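Local structure of D-mandelate dehydrogenase (Rhodotorula graminis, 2W2K) at residues His164-Gly170 with Asp222-Val228; Leu124-Phe129 with Arg251-Thr255. The protein is an NAD(+)-binding dehydrogenase of the D-isomer specific 2-hydroxyacid family that oxidises D-mandelate, probably to phenylglyoxylate. Residues are numbered along the deposited sequence.

Interaction 1: His164-Gly170 with Asp222-Val228; sequences HVLGAVG and DCVSVSV
Strands 165-169 and 223-226 run parallel, axes 4.7 Å apart at closest and directions 26° apart. Leu166 pairs with Cys223, and the register continues one for one to Val169 with Val226. The backbone ladder alternates: Gly167 N to Cys223 O and Ser225 N to Gly167 O (both 2.9 Å), Val169 N to Ser225 O (3.0 Å), Ser227 N to Val169 O (3.1 Å). Before it, the O of Val165 (t) accepts from Asp222 N (3.0 Å) and Cys223 N (3.2 Å), while Asp222, chi1 m, folds OD2 back onto Val165 N (2.9 Å). His164 (m, chi2 88°) brings CB to 3.4 Å from Asp222 OD2, which lies at its ring edge. Leu166 (t, p), Ala168, Cys223 (t) and Ser225 (t) share one face; helix 173-185 covers all but Cys223, which with Leu166 meets helix 114-130. Leu166 CD1 reaches Ser225 CB (4.1 Å), and Ser225 OG bonds Gln175. Val169, Val224 and Val226, all t, line the opposite face, Val169 CG2 meeting Val224 CG1 (3.9 Å); Val169 CG1 meets CG1 of Val228 (m) at 4.1 Å. Adjacent but not consecutive, these strands mark the switch point of the Rossmann fold (order 3-2-1-4). Gly170 (phi/psi 93/139) opens the glycine-rich turn before NAD(+)-binding Ala173 and Ile174; Val228 also binds NAD(+). A CB on Gly170 would sit 2.3 Å from Ser227 O, so its absence lets the strand ends close up beside the cofactor site.

Interaction 2: Leu124-Phe129 with Arg251-Thr255; sequences LILSVF and RIVNT
Helix segment 124-129 runs back along strand 251-254, axes 8.6 Å apart at closest, directions 154° apart and so nearly antiparallel; CA atoms come nearest at Val128-Arg251 (6.6 Å) and Leu124-Val253 (6.5 Å). Arg251 (m, t, t, chi4 81°) lays its guanidinium flat on the ring of Phe129 (chi1 off the wells at -91°, chi2 101°), centres 4.4 Å apart, planes at 12°. Its CD stands 4.0 Å above the ring centroid in a CH-pi contact, NH1 bonds Asp222 O, and a water bridges NH2 (2.9 Å) to Phe129 O (2.8 Å). Ile252 points away. The helix belongs to one of the helical layers sandwiching the parallel Rossmann sheet; Leu126 and Ser127, clear of the strand, pack on Asp119 and Tyr123 of the neighbouring subunit. Val253 (m) fills the middle: CG1 touches Leu124 CB (3.8 Å) and Val128 CG2 (4.0 Å), CG2 touches Ile125 CG1 (4.2 Å). Asn254 turns away, OD1 bonding Ala256 N. Thr255 (p), which binds NAD(+), sets CG2 4.0 Å from Leu124 CD1.

Overall arrangement
Both contacts belong to the nucleotide-binding domain, their centres 9 Å apart on one seven-stranded parallel sheet. Strands 165-169, 223-226 and 250-254 lie in that order across it, so the second strand of interaction 1 adjoins the strand of interaction 2. They meet through Val224 N to Arg251 O and Val224 O to Val253 N, both 3.0 Å and probable hydrogen bonds, while Cys223 CB packs on Phe129 CE1 (3.6 Å) of the covering helix. Along the chain, interaction 1 is nested inside the loop that interaction 2 closes. Val228 and Thr255 place NAD(+)-binding residues at the C-terminal ends of neighbouring strands, where Rossmann domains bind the dinucleotide.

Interaction 1: His164-Gly170 with Asp222-Val228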
ATOM      1  N   HIS B 164      -3.178  -4.140  15.599  1.00  7.38           N
ATOM      2  CA  HIS B 164      -2.774  -2.830  16.149  1.00  7.26           C
ATOM      3  C   HIS B 164      -3.910  -1.816  15.998  1.00  8.18           C
ATOM      4  O   HIS B 164      -4.832  -2.021  15.200  1.00  7.15           O
ATOM      5  CB  HIS B 164      -1.498  -2.296  15.479  1.00  6.29           C
ATOM      6  CG  HIS B 164      -0.273  -3.128  15.748  1.00  6.56           C
ATOM      7  ND1 HIS B 164       0.085  -4.204  14.961  1.00 11.22           N
ATOM      8  CD2 HIS B 164       0.692  -3.019  16.694  1.00 14.18           C
ATOM      9  CE1 HIS B 164       1.202  -4.737  15.427  1.00 13.48           C
ATOM     10  NE2 HIS B 164       1.583  -4.044  16.486  1.00 15.17           N
ATOM     11  N   VAL B 165      -3.822  -0.710  16.737  1.00  8.04           N
ATOM     12  CA  VAL B 165      -4.900   0.300  16.761  1.00  6.65           C
ATOM     13  C   VAL B 165      -4.651   1.435  15.751  1.00  6.16           C
ATOM     14  O   VAL B 165      -3.598   2.087  15.772  1.00  6.80           O
ATOM     15  CB  VAL B 165      -5.043   0.909  18.194  1.00  9.56           C
ATOM     16  CG1 VAL B 165      -6.061   2.122  18.229  1.00  7.39           C
ATOM     17  CG2 VAL B 165      -5.428  -0.178  19.215  1.00  9.68           C
ATOM     18  N   LEU B 166      -5.619   1.651  14.870  1.00  6.09           N
ATOM     19  CA  LEU B 166      -5.699   2.873  14.050  1.00  6.11           C
ATOM     20  C   LEU B 166      -6.460   3.954  14.830  1.00  7.14           C
ATOM     21  O   LEU B 166      -7.625   3.749  15.216  1.00  6.14           O
ATOM     22  CB  LEU B 166      -6.422   2.590  12.725  1.00  8.36           C
ATOM     23  CG  LEU B 166      -6.515   3.722  11.700  1.00  4.93           C
ATOM     24  CD1 LEU B 166      -5.079   4.054  11.190  1.00  7.12           C
ATOM     25  CD2 LEU B 166      -7.475   3.358  10.544  1.00 10.79           C
ATOM     26  N   GLY B 167      -5.819   5.099  15.066  1.00  5.08           N
ATOM     27  CA  GLY B 167      -6.522   6.240  15.694  1.00  6.10           C
ATOM     28  C   GLY B 167      -6.954   7.289  14.674  1.00  9.02           C
ATOM     29  O   GLY B 167      -6.105   8.025  14.111  1.00  7.80           O
ATOM     30  N   ALA B 168      -8.264   7.367  14.432  1.00  5.32           N
ATOM     31  CA  ALA B 168      -8.815   8.289  13.439  1.00  7.25           C
ATOM     32  C   ALA B 168      -9.079   9.655  14.067  1.00  9.89           C
ATOM     33  O   ALA B 168      -9.838   9.759  15.042  1.00 10.42           O
ATOM     34  CB  ALA B 168     -10.097   7.736  12.862  1.00  5.80           C
ATOM     35  N   VAL B 169      -8.456  10.690  13.502  1.00  7.50           N
ATOM     36  CA  VAL B 169      -8.760  12.086  13.845  1.00  5.52           C
ATOM     37  C   VAL B 169      -9.717  12.567  12.745  1.00  8.87           C
ATOM     38  O   VAL B 169      -9.282  12.835  11.601  1.00  8.27           O
ATOM     39  CB  VAL B 169      -7.467  12.953  13.882  1.00  6.45           C
ATOM     40  CG1 VAL B 169      -7.807  14.497  14.062  1.00  6.64           C
ATOM     41  CG2 VAL B 169      -6.549  12.464  15.003  1.00  9.88           C
ATOM     42  N   GLY B 170     -11.011  12.631  13.087  1.00  7.08           N
ATOM     43  CA  GLY B 170     -12.084  12.831  12.100  1.00  9.48           C
ATOM     44  C   GLY B 170     -12.650  11.496  11.627  1.00  9.94           C
ATOM     45  O   GLY B 170     -11.888  10.556  11.430  1.00  8.83           O
ATOM     46  N   ASP B 222      -1.534   3.084  17.691  1.00  9.02           N
ATOM     47  CA  ASP B 222      -0.270   2.606  17.106  1.00  7.27           C
ATOM     48  C   ASP B 222       0.066   3.372  15.814  1.00  8.17           C
ATOM     49  O   ASP B 222       1.249   3.655  15.531  1.00  8.11           O
ATOM     50  CB  ASP B 222      -0.323   1.087  16.858  1.00  8.97           C
ATOM     51  CG  ASP B 222      -0.452   0.281  18.170  1.00  8.91           C
ATOM     52  OD1 ASP B 222       0.480   0.355  19.007  1.00  9.65           O
ATOM     53  OD2 ASP B 222      -1.476  -0.416  18.347  1.00  7.45           O
ATOM     54  N   CYS B 223      -0.972   3.721  15.047  1.00  5.55           N
ATOM     55  CA  CYS B 223      -0.832   4.661  13.916  1.00  5.86           C
ATOM     56  C   CYS B 223      -2.017   5.648  13.920  1.00  7.10           C
ATOM     57  O   CYS B 223      -3.183   5.221  13.948  1.00  9.33           O
ATOM     58  CB  CYS B 223      -0.802   3.891  12.580  1.00  5.15           C
ATOM     59  SG  CYS B 223      -0.444   4.920  11.075  1.00  9.06           S
ATOM     60  N   VAL B 224      -1.722   6.948  13.869  1.00  6.68           N
ATOM     61  CA  VAL B 224      -2.769   7.997  13.743  1.00  5.08           C
ATOM     62  C   VAL B 224      -3.052   8.330  12.254  1.00  7.87           C
ATOM     63  O   VAL B 224      -2.100   8.457  11.466  1.00  6.52           O
ATOM     64  CB  VAL B 224      -2.374   9.279  14.545  1.00  4.67           C
ATOM     65  CG1 VAL B 224      -3.311  10.473  14.240  1.00  7.04           C
ATOM     66  CG2 VAL B 224      -2.364   9.000  16.069  1.00  6.45           C
ATOM     67  N   SER B 225      -4.339   8.460  11.877  1.00  5.25           N
ATOM     68  CA  SER B 225      -4.722   8.910  10.514  1.00  6.40           C
ATOM     69  C   SER B 225      -5.451  10.252  10.587  1.00  6.68           C
ATOM     70  O   SER B 225      -6.555  10.337  11.169  1.00  6.55           O
ATOM     71  CB  SER B 225      -5.610   7.877   9.786  1.00  6.29           C
ATOM     72  OG  SER B 225      -6.095   8.364   8.526  1.00  8.64           O
ATOM     73  N   VAL B 226      -4.834  11.291  10.010  1.00  6.02           N
ATOM     74  CA  VAL B 226      -5.427  12.668   9.987  1.00  7.89           C
ATOM     75  C   VAL B 226      -6.319  12.871   8.745  1.00  6.35           C
ATOM     76  O   VAL B 226      -5.823  12.863   7.612  1.00  6.55           O
ATOM     77  CB  VAL B 226      -4.314  13.788  10.079  1.00  7.49           C
ATOM     78  CG1 VAL B 226      -4.937  15.218  10.134  1.00  4.93           C
ATOM     79  CG2 VAL B 226      -3.370  13.555  11.308  1.00  6.86           C
ATOM     80  N   SER B 227      -7.623  13.098   8.960  1.00  5.85           N
ATOM     81  CA  SER B 227      -8.593  13.373   7.869  1.00  8.41           C
ATOM     82  C   SER B 227      -9.741  14.273   8.379  1.00 10.53           C
ATOM     83  O   SER B 227     -10.804  13.772   8.783  1.00  9.12           O
ATOM     84  CB  SER B 227      -9.147  12.057   7.278  1.00 10.78           C
ATOM     85  OG  SER B 227      -9.943  12.299   6.108  1.00 11.04           O
ATOM     86  N   VAL B 228      -9.512  15.592   8.345  1.00 11.60           N
ATOM     87  CA  VAL B 228     -10.472  16.609   8.806  1.00 12.77           C
ATOM     88  C   VAL B 228     -10.435  17.797   7.829  1.00 13.69           C
ATOM     89  O   VAL B 228      -9.420  18.005   7.138  1.00 11.75           O
ATOM     90  CB  VAL B 228     -10.142  17.163  10.243  1.00 13.70           C
ATOM     91  CG1 VAL B 228     -10.431  16.134  11.335  1.00 12.72           C
ATOM     92  CG2 VAL B 228      -8.697  17.679  10.336  1.00 15.65           C
TER

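Interaction 2: Leu124-Phe129 with Arg251-Thr255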
ATOM      1  N   LEU B 124       0.122   4.784   2.538  1.00  5.81           N
ATOM      2  CA  LEU B 124       1.003   5.402   3.566  1.00  4.74           C
ATOM      3  C   LEU B 124       1.011   4.592   4.890  1.00  7.53           C
ATOM      4  O   LEU B 124       2.068   4.464   5.533  1.00  7.17           O
ATOM      5  CB  LEU B 124       0.595   6.850   3.834  1.00  4.26           C
ATOM      6  CG  LEU B 124       0.637   7.865   2.660  1.00  3.47           C
ATOM      7  CD1 LEU B 124       0.076   9.201   3.130  1.00  7.05           C
ATOM      8  CD2 LEU B 124       2.098   8.010   2.132  1.00  5.31           C
ATOM      9  N   ILE B 125      -0.144   4.046   5.281  1.00  4.44           N
ATOM     10  CA  ILE B 125      -0.251   3.157   6.490  1.00  4.76           C
ATOM     11  C   ILE B 125       0.620   1.895   6.347  1.00  6.63           C
ATOM     12  O   ILE B 125       1.397   1.538   7.263  1.00  5.00           O
ATOM     13  CB  ILE B 125      -1.749   2.781   6.832  1.00  4.72           C
ATOM     14  CG1 ILE B 125      -2.514   4.025   7.307  1.00  5.39           C
ATOM     15  CG2 ILE B 125      -1.811   1.697   7.943  1.00  5.45           C
ATOM     16  CD1 ILE B 125      -4.099   3.842   7.379  1.00  8.81           C
ATOM     17  N   LEU B 126       0.509   1.228   5.191  1.00  4.51           N
ATOM     18  CA  LEU B 126       1.397   0.103   4.884  1.00  5.24           C
ATOM     19  C   LEU B 126       2.878   0.542   4.904  1.00  6.89           C
ATOM     20  O   LEU B 126       3.706  -0.123   5.533  1.00  5.85           O
ATOM     21  CB  LEU B 126       1.007  -0.569   3.547  1.00  4.63           C
ATOM     22  CG  LEU B 126      -0.297  -1.398   3.549  1.00  6.06           C
ATOM     23  CD1 LEU B 126      -0.919  -1.549   2.133  1.00  8.68           C
ATOM     24  CD2 LEU B 126      -0.110  -2.778   4.202  1.00  7.27           C
ATOM     25  N   SER B 127       3.203   1.665   4.251  1.00  6.30           N
ATOM     26  CA  SER B 127       4.594   2.174   4.247  1.00  8.80           C
ATOM     27  C   SER B 127       5.214   2.396   5.648  1.00  9.01           C
ATOM     28  O   SER B 127       6.361   1.987   5.892  1.00  7.73           O
ATOM     29  CB  SER B 127       4.726   3.450   3.376  1.00  8.37           C
ATOM     30  OG  SER B 127       6.094   3.804   3.214  1.00 11.43           O
ATOM     31  N   VAL B 128       4.469   3.031   6.555  1.00  6.22           N
ATOM     32  CA  VAL B 128       5.007   3.376   7.890  1.00  6.86           C
ATOM     33  C   VAL B 128       5.142   2.157   8.822  1.00  5.22           C
ATOM     34  O   VAL B 128       6.015   2.148   9.716  1.00  7.48           O
ATOM     35  CB  VAL B 128       4.234   4.571   8.592  1.00  7.03           C
ATOM     36  CG1 VAL B 128       4.325   5.877   7.746  1.00  9.13           C
ATOM     37  CG2 VAL B 128       2.766   4.239   8.915  1.00  7.45           C
ATOM     38  N   PHE B 129       4.298   1.137   8.632  1.00  5.38           N
ATOM     39  CA  PHE B 129       4.398  -0.107   9.416  1.00  7.11           C
ATOM     40  C   PHE B 129       5.566  -0.997   8.931  1.00  5.88           C
ATOM     41  O   PHE B 129       6.239  -1.638   9.750  1.00  6.15           O
ATOM     42  CB  PHE B 129       3.075  -0.912   9.404  1.00  5.66           C
ATOM     43  CG  PHE B 129       2.114  -0.567  10.551  1.00  7.93           C
ATOM     44  CD1 PHE B 129       1.018   0.277  10.336  1.00  6.74           C
ATOM     45  CD2 PHE B 129       2.293  -1.133  11.840  1.00  9.18           C
ATOM     46  CE1 PHE B 129       0.117   0.588  11.385  1.00  7.73           C
ATOM     47  CE2 PHE B 129       1.415  -0.828  12.900  1.00  9.71           C
ATOM     48  CZ  PHE B 129       0.325   0.041  12.678  1.00 10.09           C
ATOM     49  N   ARG B 251       3.452   6.006  15.053  1.00  9.24           N
ATOM     50  CA  ARG B 251       3.448   6.336  13.615  1.00  6.68           C
ATOM     51  C   ARG B 251       2.304   7.317  13.312  1.00  8.91           C
ATOM     52  O   ARG B 251       1.269   7.289  14.018  1.00  6.56           O
ATOM     53  CB  ARG B 251       3.262   5.050  12.769  1.00  6.95           C
ATOM     54  CG  ARG B 251       4.270   3.927  13.092  1.00  5.79           C
ATOM     55  CD  ARG B 251       3.783   2.561  12.609  1.00  5.45           C
ATOM     56  NE  ARG B 251       4.566   1.478  13.201  1.00  6.45           N
ATOM     57  CZ  ARG B 251       4.373   0.980  14.430  1.00 10.05           C
ATOM     58  NH1 ARG B 251       3.433   1.476  15.259  1.00  6.91           N
ATOM     59  NH2 ARG B 251       5.132  -0.025  14.839  1.00 11.34           N
ATOM     60  N   ILE B 252       2.480   8.178  12.286  1.00  7.41           N
ATOM     61  CA  ILE B 252       1.379   9.087  11.850  1.00  6.42           C
ATOM     62  C   ILE B 252       1.341   9.300  10.324  1.00  7.18           C
ATOM     63  O   ILE B 252       2.408   9.324   9.677  1.00  5.50           O
ATOM     64  CB  ILE B 252       1.427  10.453  12.592  1.00  6.18           C
ATOM     65  CG1 ILE B 252       0.169  11.304  12.292  1.00  6.69           C
ATOM     66  CG2 ILE B 252       2.726  11.214  12.281  1.00  9.73           C
ATOM     67  CD1 ILE B 252       0.009  12.476  13.299  1.00  7.46           C
ATOM     68  N   VAL B 253       0.132   9.403   9.754  1.00  5.60           N
ATOM     69  CA  VAL B 253      -0.046   9.749   8.311  1.00  5.79           C
ATOM     70  C   VAL B 253      -1.025  10.938   8.129  1.00  7.42           C
ATOM     71  O   VAL B 253      -1.958  11.121   8.939  1.00  7.34           O
ATOM     72  CB  VAL B 253      -0.492   8.523   7.421  1.00  6.41           C
ATOM     73  CG1 VAL B 253       0.444   7.293   7.634  1.00  7.10           C
ATOM     74  CG2 VAL B 253      -1.934   8.158   7.639  1.00  8.83           C
ATOM     75  N   ASN B 254      -0.816  11.736   7.076  1.00  5.75           N
ATOM     76  CA  ASN B 254      -1.692  12.897   6.784  1.00  7.67           C
ATOM     77  C   ASN B 254      -2.081  12.941   5.300  1.00  8.35           C
ATOM     78  O   ASN B 254      -1.182  13.001   4.426  1.00  8.11           O
ATOM     79  CB  ASN B 254      -1.007  14.223   7.221  1.00  6.63           C
ATOM     80  CG  ASN B 254      -1.944  15.449   7.164  1.00  9.58           C
ATOM     81  OD1 ASN B 254      -3.173  15.332   7.008  1.00  9.57           O
ATOM     82  ND2 ASN B 254      -1.357  16.639   7.332  1.00  9.69           N
ATOM     83  N   THR B 255      -3.397  12.905   5.022  1.00  3.56           N
ATOM     84  CA  THR B 255      -3.924  13.099   3.660  1.00  5.74           C
ATOM     85  C   THR B 255      -4.887  14.296   3.561  1.00  9.64           C
ATOM     86  O   THR B 255      -5.527  14.493   2.517  1.00  8.19           O
ATOM     87  CB  THR B 255      -4.614  11.823   3.099  1.00  5.81           C
ATOM     88  OG1 THR B 255      -5.722  11.445   3.953  1.00  8.08           O
ATOM     89  CG2 THR B 255      -3.596  10.655   3.009  1.00  4.87           C
TER
HETATM   90  O   HOH W   1       6.640  -0.871  12.450  1.00  8.48           O